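Local coordinates for protein neuraminidase (Influenza A virus, PDB 4GEZ) that probably removes terminal sialic acid from glycoconjugates, as neuraminidases do, although its putative active site has diverged, at residues Gly36-Gly41 against Asn70-Asn75; Leu43-Arg48 against Ile63-Ser68; Ser319-Gly324 against Glu349-Gly354. All coordinates share one frame; numbering follows the deposited sequence.

Overall arrangement
All three contacts belong to a beta-propeller and lie away from the annotated calcium and disulfide sites. Interaction 2 is the pairing of strands 44-53 and 58-67, and both its strands fall between the two segments of interaction 1 in the sequence. Their centres are about 11 Å apart, and Leu74 CD1 packs on Leu45 CD1 at 3.6 Å. Interaction 1 bears the NAG on Asn75, and the Arg47 side chain of interaction 2 is about 10 Å from a bound NAG. Interaction 3 follows later, its centre about 16 Å from that of interaction 1; the two join where Leu39 and Gln71 rest on Val353. Interactions 2 and 3 do not touch, with nearest atoms about 7 Å apart. Neighbouring subunits reach all three.

Interaction 1 (Gly36-Gly41 against Asn70-Asn75); sequences GPELPG and NQHLLN. With NAG (2-acetamido-2-deoxy-beta-D-glucopyranose), chain S.
Gln71 reaches across to the 36-41 loop and gives its NE2 to the backbone O of Pro37, at 3.2 Å with an almost linear N-H...O angle of 170°. Both segments belong to loops of the neuraminidase beta-propeller: 36-41 to that between strands 25-30 and 44-53 of successive sheets, 70-75 to that between strands 58-67 and 83-88. The Pro37 oxygen lies in the amide plane of Gln71, and the donor meets the carbonyl nearly head-on. An extended side chain, with CG opposite the backbone N (chi1 -174°), carries the amide this far. Leu39 lies across it at about a right angle, its CD1 4.1 Å from Gln71 CD. Glu38, bent at chi2, swings its carboxylate toward His72, where OE1 comes to 3.7 Å from NE2 at the ring edge, the two planes nearly perpendicular.

Farther out, Val353 packs on both Leu39 and Gln71. Glu38 N is hydrogen-bonded to Asn70 OD1 of a neighbouring subunit, and Asn70 OD1 of this chain accepts from Glu38 N of another subunit, so the two loops take part in tetramer contacts. The 70-75 loop is itself tightened by Leu73 N bonding to Asn70 O at 3.0 Å. At its far end the poorly ordered Asn75 carries a sugar, with ND2 joined to NAG C1 at 1.4 Å.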
loop_
_atom_site.group_PDB
_atom_site.type_symbol
_atom_site.label_atom_id
_atom_site.label_comp_id
_atom_site.label_asym_id
_atom_site.label_seq_id
_atom_site.Cartn_x
_atom_site.Cartn_y
_atom_site.Cartn_z
ATOM N N GLY A 36 -0.986 4.977 22.050
ATOM C CA GLY A 36 -1.982 4.580 23.028
ATOM C C GLY A 36 -1.574 3.349 23.796
ATOM O O GLY A 36 -0.529 2.756 23.519
ATOM N N PRO A 37 -2.393 2.968 24.784
ATOM C CA PRO A 37 -2.170 1.755 25.574
ATOM C C PRO A 37 -2.129 0.532 24.669
ATOM O O PRO A 37 -1.175 -0.232 24.748
ATOM C CB PRO A 37 -3.393 1.695 26.495
ATOM C CG PRO A 37 -3.929 3.080 26.534
ATOM C CD PRO A 37 -3.576 3.725 25.230
ATOM N N GLU A 38 -3.140 0.353 23.823
ATOM C CA GLU A 38 -3.181 -0.807 22.937
ATOM C C GLU A 38 -2.731 -0.507 21.511
ATOM O O GLU A 38 -3.110 0.511 20.924
ATOM C CB GLU A 38 -4.580 -1.434 22.928
ATOM C CG GLU A 38 -4.976 -2.061 24.248
ATOM C CD GLU A 38 -4.308 -3.406 24.470
ATOM O OE1 GLU A 38 -4.471 -3.977 25.569
ATOM O OE2 GLU A 38 -3.621 -3.894 23.547
ATOM N N LEU A 39 -1.924 -1.412 20.967
ATOM C CA LEU A 39 -1.422 -1.292 19.605
ATOM C C LEU A 39 -2.191 -2.254 18.704
ATOM O O LEU A 39 -2.662 -3.301 19.159
ATOM C CB LEU A 39 0.077 -1.628 19.559
ATOM C CG LEU A 39 1.017 -0.792 20.432
ATOM C CD1 LEU A 39 2.442 -1.305 20.407
ATOM C CD2 LEU A 39 0.983 0.650 19.975
ATOM N N PRO A 40 -2.325 -1.901 17.416
ATOM C CA PRO A 40 -2.807 -2.853 16.412
ATOM C C PRO A 40 -1.759 -3.940 16.206
ATOM O O PRO A 40 -0.605 -3.741 16.572
ATOM C CB PRO A 40 -2.960 -1.989 15.156
ATOM C CG PRO A 40 -2.068 -0.802 15.392
ATOM C CD PRO A 40 -2.151 -0.548 16.857
ATOM N N GLY A 41 -2.154 -5.072 15.639
ATOM C CA GLY A 41 -1.295 -6.244 15.574
ATOM C C GLY A 41 -0.189 -6.291 14.532
ATOM O O GLY A 41 0.737 -7.099 14.652
ATOM N N ASN A 70 1.878 -9.323 19.634
ATOM C CA ASN A 70 2.462 -10.062 20.746
ATOM C C ASN A 70 3.096 -9.113 21.769
ATOM O O ASN A 70 4.019 -9.489 22.490
ATOM C CB ASN A 70 3.475 -11.088 20.223
ATOM C CG ASN A 70 2.857 -12.071 19.233
ATOM O OD1 ASN A 70 2.057 -12.928 19.608
ATOM N ND2 ASN A 70 3.227 -11.947 17.964
ATOM N N GLN A 71 2.588 -7.879 21.804
ATOM C CA GLN A 71 2.959 -6.838 22.775
ATOM C C GLN A 71 3.109 -7.323 24.225
ATOM O O GLN A 71 4.060 -6.950 24.920
ATOM C CB GLN A 71 1.886 -5.738 22.735
ATOM C CG GLN A 71 2.174 -4.496 23.582
ATOM C CD GLN A 71 1.027 -3.491 23.556
ATOM O OE1 GLN A 71 -0.005 -3.728 22.929
ATOM N NE2 GLN A 71 1.199 -2.374 24.254
ATOM N N HIS A 72 2.163 -8.144 24.671
ATOM C CA HIS A 72 2.106 -8.641 26.047
ATOM C C HIS A 72 2.581 -10.089 26.170
ATOM O O HIS A 72 2.470 -10.702 27.232
ATOM C CB HIS A 72 0.681 -8.500 26.588
ATOM C CG HIS A 72 0.098 -7.137 26.409
ATOM N ND1 HIS A 72 0.825 -5.981 26.627
ATOM C CD2 HIS A 72 -1.118 -6.731 25.962
ATOM C CE1 HIS A 72 0.063 -4.932 26.368
ATOM N NE2 HIS A 72 -1.113 -5.359 25.960
ATOM N N LEU A 73 3.123 -10.619 25.080
ATOM C CA LEU A 73 3.504 -12.024 25.005
ATOM C C LEU A 73 4.985 -12.147 24.656
ATOM O O LEU A 73 5.501 -13.251 24.471
ATOM C CB LEU A 73 2.647 -12.749 23.957
ATOM C CG LEU A 73 1.128 -12.750 24.181
ATOM C CD1 LEU A 73 0.362 -13.087 22.909
ATOM C CD2 LEU A 73 0.734 -13.704 25.290
ATOM N N LEU A 74 5.663 -11.004 24.564
ATOM C CA LEU A 74 7.075 -10.983 24.192
ATOM C C LEU A 74 7.965 -10.462 25.320
ATOM O O LEU A 74 7.598 -9.541 26.053
ATOM C CB LEU A 74 7.294 -10.136 22.931
ATOM C CG LEU A 74 6.745 -10.688 21.610
ATOM C CD1 LEU A 74 7.169 -9.841 20.419
ATOM C CD2 LEU A 74 7.148 -12.142 21.408
ATOM N N ASN A 75 9.133 -11.084 25.443
ATOM C CA ASN A 75 10.181 -10.666 26.366
ATOM C C ASN A 75 10.822 -9.340 25.952
ATOM O O ASN A 75 10.868 -9.007 24.768
ATOM C CB ASN A 75 11.238 -11.770 26.460
ATOM C CG ASN A 75 10.611 -13.158 26.581
ATOM O OD1 ASN A 75 9.611 -13.433 25.918
ATOM N ND2 ASN A 75 11.178 -14.035 27.421
HETATM C C1 NAG S . 12.151 -13.497 28.341
HETATM C C2 NAG S . 12.128 -12.703 29.650
HETATM C C3 NAG S . 12.206 -13.625 30.865
HETATM C C4 NAG S . 12.427 -15.069 30.436
HETATM C C5 NAG S . 13.560 -15.131 29.411
HETATM C C6 NAG S . 13.761 -16.560 28.915
HETATM C C7 NAG S . 14.075 -11.548 30.615
HETATM C C8 NAG S . 15.464 -12.066 30.382
HETATM N N2 NAG S . 13.202 -11.720 29.625
HETATM O O3 NAG S . 11.021 -13.519 31.624
HETATM O O4 NAG S . 12.759 -15.855 31.557
HETATM O O5 NAG S . 13.340 -14.268 28.303
HETATM O O6 NAG S . 14.776 -16.590 27.938
HETATM O O7 NAG S . 13.789 -10.984 31.672
#

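Interaction 2 (Leu43-Arg48 against Ile63-Ser68); sequences LILSRR and IAYGLS
Leu43-Arg48 and Ile63-Ser68 run antiparallel as the two arms of a beta hairpin, the short strand axes approaching to 4.6 Å at 150°. Arg47 and Ile63 form a hydrogen-bonded pair, each donating its N to the other's O at 2.9 Å. Farther along, Tyr65 and Gly66 both face Leu45: Tyr65 N gives to Leu45 O, while Leu45 N gives to Gly66 O. This extra residue is a beta bulge, after which the register resumes with Ile44 beside Leu67. At the end Ser68 N bonds to Leu43 O, and Leu43 N returns a bond to Ser68 OG, an oxygen probably also hydrogen-bonded to Pro40 O, though the modelled distance is too short to be trusted.

The bulge presents the Tyr65 ring to side chains on both its faces. The Arg47 guanidinium lies flat on one, centres 3.8 Å apart and planes 12° from parallel, a stacked cation-pi contact. Leu45 CB sits over the opposite face, 3.8 Å from the ring centroid, and Ser46 O meets the edge at CE2, 3.3 Å away. Arg47 gets there because its CG lies between the backbone N and carbonyl carbon (chi1 58°) and the chain then folds at chi3. On the other side of the hairpin, Ile44 CG2 packs on Ala64 CB at 3.5 Å, both beside Phe33 of a neighbouring subunit.

Arg47 NH1 also forms a salt bridge with Glu82 and a hydrogen bond to Met78 O. The ring beneath and these acceptors at one nitrogen should restrict the guanidinium's rotation, and its charge is probably well compensated.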
loop_
_atom_site.group_PDB
_atom_site.type_symbol
_atom_site.label_atom_id
_atom_site.label_comp_id
_atom_site.label_asym_id
_atom_site.label_seq_id
_atom_site.Cartn_x
_atom_site.Cartn_y
_atom_site.Cartn_z
ATOM N N LEU A 43 2.052 -3.983 13.536
ATOM C CA LEU A 43 3.220 -3.118 13.675
ATOM C C LEU A 43 4.475 -3.941 13.957
ATOM O O LEU A 43 4.427 -4.971 14.636
ATOM C CB LEU A 43 3.008 -2.039 14.756
ATOM C CG LEU A 43 1.949 -0.974 14.446
ATOM C CD1 LEU A 43 1.637 -0.077 15.640
ATOM C CD2 LEU A 43 2.401 -0.137 13.267
ATOM N N ILE A 44 5.591 -3.493 13.396
ATOM C CA ILE A 44 6.869 -4.167 13.583
ATOM C C ILE A 44 7.629 -3.582 14.766
ATOM O O ILE A 44 7.843 -2.370 14.844
ATOM C CB ILE A 44 7.738 -4.072 12.303
ATOM C CG1 ILE A 44 7.033 -4.768 11.136
ATOM C CG2 ILE A 44 9.089 -4.722 12.521
ATOM C CD1 ILE A 44 7.730 -4.609 9.797
ATOM N N LEU A 45 8.032 -4.449 15.689
ATOM C CA LEU A 45 8.814 -4.017 16.843
ATOM C C LEU A 45 10.264 -3.905 16.384
ATOM O O LEU A 45 10.751 -4.763 15.652
ATOM C CB LEU A 45 8.659 -5.005 18.008
ATOM C CG LEU A 45 7.200 -5.283 18.396
ATOM C CD1 LEU A 45 7.060 -6.321 19.499
ATOM C CD2 LEU A 45 6.524 -3.996 18.797
ATOM N N SER A 46 10.947 -2.843 16.799
ATOM C CA SER A 46 12.263 -2.536 16.257
ATOM C C SER A 46 13.260 -2.092 17.319
ATOM O O SER A 46 12.884 -1.772 18.449
ATOM C CB SER A 46 12.143 -1.449 15.189
ATOM O OG SER A 46 11.727 -0.224 15.757
ATOM N N ARG A 47 14.533 -2.088 16.936
ATOM C CA ARG A 47 15.608 -1.532 17.748
ATOM C C ARG A 47 16.731 -1.092 16.816
ATOM O O ARG A 47 16.737 -1.460 15.634
ATOM C CB ARG A 47 16.113 -2.552 18.776
ATOM C CG ARG A 47 16.624 -3.864 18.183
ATOM C CD ARG A 47 17.157 -4.797 19.275
ATOM N NE ARG A 47 16.107 -5.231 20.200
ATOM C CZ ARG A 47 15.636 -6.474 20.285
ATOM N NH1 ARG A 47 16.133 -7.435 19.521
ATOM N NH2 ARG A 47 14.676 -6.764 21.155
ATOM N N ARG A 48 17.666 -0.301 17.344
ATOM C CA ARG A 48 18.830 0.160 16.585
ATOM C C ARG A 48 18.461 0.849 15.276
ATOM O O ARG A 48 19.082 0.605 14.245
ATOM C CB ARG A 48 19.799 -0.997 16.323
ATOM C CG ARG A 48 20.472 -1.544 17.571
ATOM C CD ARG A 48 21.194 -2.847 17.269
ATOM N NE ARG A 48 21.246 -3.719 18.441
ATOM C CZ ARG A 48 20.890 -5.000 18.438
ATOM N NH1 ARG A 48 20.451 -5.564 17.321
ATOM N NH2 ARG A 48 20.959 -5.713 19.553
ATOM N N ILE A 63 16.365 -2.750 13.115
ATOM C CA ILE A 63 16.460 -4.182 13.373
ATOM C C ILE A 63 15.143 -4.670 13.954
ATOM O O ILE A 63 14.773 -4.302 15.070
ATOM C CB ILE A 63 17.615 -4.500 14.345
ATOM C CG1 ILE A 63 18.949 -4.045 13.746
ATOM C CG2 ILE A 63 17.659 -5.990 14.660
ATOM C CD1 ILE A 63 19.329 -4.769 12.451
ATOM N N ALA A 64 14.443 -5.506 13.193
ATOM C CA ALA A 64 13.117 -5.977 13.576
ATOM C C ALA A 64 13.212 -7.281 14.363
ATOM O O ALA A 64 14.010 -8.161 14.019
ATOM C CB ALA A 64 12.263 -6.165 12.339
ATOM N N TYR A 65 12.385 -7.410 15.403
ATOM C CA TYR A 65 12.424 -8.582 16.282
ATOM C C TYR A 65 11.043 -9.162 16.620
ATOM O O TYR A 65 10.945 -10.240 17.219
ATOM C CB TYR A 65 13.207 -8.266 17.569
ATOM C CG TYR A 65 12.547 -7.252 18.479
ATOM C CD1 TYR A 65 11.710 -7.656 19.514
ATOM C CD2 TYR A 65 12.771 -5.891 18.310
ATOM C CE1 TYR A 65 11.108 -6.732 20.350
ATOM C CE2 TYR A 65 12.177 -4.957 19.137
ATOM C CZ TYR A 65 11.346 -5.385 20.156
ATOM O OH TYR A 65 10.752 -4.461 20.984
ATOM N N GLY A 66 9.978 -8.449 16.267
ATOM C CA GLY A 66 8.647 -8.933 16.593
ATOM C C GLY A 66 7.475 -8.140 16.046
ATOM O O GLY A 66 7.650 -7.105 15.392
ATOM N N LEU A 67 6.271 -8.633 16.327
ATOM C CA LEU A 67 5.038 -7.974 15.910
ATOM C C LEU A 67 4.271 -7.474 17.132
ATOM O O LEU A 67 4.336 -8.076 18.206
ATOM C CB LEU A 67 4.169 -8.932 15.092
ATOM C CG LEU A 67 4.740 -9.396 13.749
ATOM C CD1 LEU A 67 3.793 -10.352 13.048
ATOM C CD2 LEU A 67 5.038 -8.213 12.854
ATOM N N SER A 68 3.543 -6.376 16.961
ATOM C CA SER A 68 2.830 -5.742 18.064
ATOM C C SER A 68 1.663 -6.568 18.604
ATOM O O SER A 68 1.229 -6.368 19.737
ATOM C CB SER A 68 2.359 -4.345 17.651
ATOM O OG SER A 68 1.627 -4.391 16.444
#

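Interaction 3 (Ser319-Gly324 against Glu349-Gly354)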
loop_
_atom_site.group_PDB
_atom_site.type_symbol
_atom_site.label_atom_id
_atom_site.label_comp_id
_atom_site.label_asym_id
_atom_site.label_seq_id
_atom_site.Cartn_x
_atom_site.Cartn_y
_atom_site.Cartn_z
ATOM N N SER A 319 12.289 17.561 28.463
ATOM C CA SER A 319 12.551 17.579 29.897
ATOM C C SER A 319 12.235 16.232 30.539
ATOM O O SER A 319 13.096 15.610 31.161
ATOM C CB SER A 319 11.736 18.684 30.573
ATOM O OG SER A 319 11.916 19.925 29.914
ATOM N N ASN A 320 11.004 15.770 30.342
ATOM C CA ASN A 320 10.512 14.564 30.994
ATOM C C ASN A 320 10.572 13.332 30.098
ATOM O O ASN A 320 10.626 12.200 30.585
ATOM C CB ASN A 320 9.074 14.772 31.482
ATOM C CG ASN A 320 8.966 15.835 32.557
ATOM O OD1 ASN A 320 9.904 16.064 33.320
ATOM N ND2 ASN A 320 7.818 16.500 32.615
ATOM N N LYS A 321 10.559 13.559 28.789
ATOM C CA LYS A 321 10.593 12.470 27.823
ATOM C C LYS A 321 11.794 11.566 28.031
ATOM O O LYS A 321 12.922 12.044 28.159
ATOM C CB LYS A 321 10.617 13.035 26.400
ATOM C CG LYS A 321 9.247 13.157 25.762
ATOM C CD LYS A 321 8.950 11.934 24.919
ATOM C CE LYS A 321 7.559 12.002 24.320
ATOM N NZ LYS A 321 7.280 10.847 23.422
ATOM N N ARG A 322 11.556 10.258 28.061
ATOM C CA ARG A 322 12.663 9.320 28.140
ATOM C C ARG A 322 13.343 9.318 26.774
ATOM O O ARG A 322 12.686 9.207 25.732
ATOM C CB ARG A 322 12.188 7.915 28.529
ATOM C CG ARG A 322 13.333 6.948 28.849
ATOM C CD ARG A 322 12.861 5.626 29.453
ATOM N NE ARG A 322 13.989 4.794 29.880
ATOM C CZ ARG A 322 14.745 4.074 29.054
ATOM N NH1 ARG A 322 14.502 4.082 27.750
ATOM N NH2 ARG A 322 15.748 3.348 29.529
ATOM N N THR A 323 14.661 9.448 26.789
ATOM C CA THR A 323 15.433 9.678 25.580
ATOM C C THR A 323 16.408 8.512 25.457
ATOM O O THR A 323 16.816 7.939 26.468
ATOM C CB THR A 323 16.134 11.065 25.649
ATOM O OG1 THR A 323 15.490 11.981 24.752
ATOM C CG2 THR A 323 17.615 10.982 25.324
ATOM N N GLY A 324 16.763 8.138 24.231
ATOM C CA GLY A 324 17.669 7.025 24.015
ATOM C C GLY A 324 18.785 7.406 23.067
ATOM O O GLY A 324 19.434 8.438 23.247
ATOM N N GLU A 349 10.792 7.727 23.783
ATOM C CA GLU A 349 9.865 6.692 24.219
ATOM C C GLU A 349 8.424 7.173 24.220
ATOM O O GLU A 349 8.122 8.233 24.772
ATOM C CB GLU A 349 10.232 6.192 25.621
ATOM C CG GLU A 349 9.319 5.077 26.127
ATOM C CD GLU A 349 9.786 4.471 27.434
ATOM O OE1 GLU A 349 10.947 4.012 27.497
ATOM O OE2 GLU A 349 8.987 4.449 28.396
ATOM N N ASP A 350 7.550 6.395 23.581
ATOM C CA ASP A 350 6.111 6.614 23.667
ATOM C C ASP A 350 5.636 6.022 24.985
ATOM O O ASP A 350 5.396 4.816 25.082
ATOM C CB ASP A 350 5.399 5.931 22.499
ATOM C CG ASP A 350 3.923 6.282 22.418
ATOM O OD1 ASP A 350 3.349 6.764 23.422
ATOM O OD2 ASP A 350 3.332 6.053 21.343
ATOM N N GLN A 351 5.503 6.873 25.996
ATOM C CA GLN A 351 5.173 6.421 27.348
ATOM C C GLN A 351 3.745 5.890 27.514
ATOM O O GLN A 351 3.435 5.266 28.532
ATOM C CB GLN A 351 5.475 7.521 28.374
ATOM C CG GLN A 351 4.537 8.722 28.328
ATOM C CD GLN A 351 4.800 9.623 27.135
ATOM O OE1 GLN A 351 5.778 9.440 26.408
ATOM N NE2 GLN A 351 3.940 10.615 26.938
ATOM N N THR A 352 2.885 6.123 26.522
ATOM C CA THR A 352 1.529 5.569 26.555
ATOM C C THR A 352 1.571 4.077 26.225
ATOM O O THR A 352 0.588 3.365 26.425
ATOM C CB THR A 352 0.562 6.266 25.565
ATOM O OG1 THR A 352 0.926 5.964 24.211
ATOM C CG2 THR A 352 0.541 7.774 25.786
ATOM N N VAL A 353 2.705 3.625 25.691
ATOM C CA VAL A 353 2.923 2.214 25.398
ATOM C C VAL A 353 3.860 1.636 26.450
ATOM O O VAL A 353 4.992 2.097 26.596
ATOM C CB VAL A 353 3.561 2.013 24.006
ATOM C CG1 VAL A 353 3.690 0.530 23.689
ATOM C CG2 VAL A 353 2.738 2.712 22.937
ATOM N N GLY A 354 3.391 0.630 27.181
ATOM C CA GLY A 354 4.167 0.061 28.271
ATOM C C GLY A 354 5.501 -0.551 27.891
ATOM O O GLY A 354 5.671 -1.037 26.774
#
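Glu349 N donates to Arg322 O at 3.1 Å in a nearly straight bond (173°), the one backbone hydrogen bond between these segments. The carbonyl of the same residue is satisfied by a side chain: Lys321 NZ reaches Glu349 O at 3.1 Å, coming from above the carbonyl plane. Lys321 also makes a long, weak ion pair with Glu81 of a neighbouring subunit. With CG anti to the backbone N (chi1 -179°) and the chain extended beyond it, Glu349 brings OE1 to Arg322 NH1 in a salt bridge at 3.6 Å, the flat groups 30° apart. The two side chains cross at a slant, so OE1 also meets the aliphatic CD of Arg322, at 3.2 Å.

Beyond Glu349 the chain makes a type I turn, closed by Val353 N to Asp350 O. Asp350 OD1 takes two donors from one face of its plane, Thr352 N at 3.2 Å in an Asx turn and Thr352 OG1 at 2.7 Å; its OD2 accepts from Trp35 N. The turn follows strand 343-349, which pairs antiparallel with strand 322-329 in a four-stranded propeller sheet. Lys321 and Thr323 bond through their backbones to Gly295 and Gln293, while the Arg322 side chain touches Asn294 of strand 294-301.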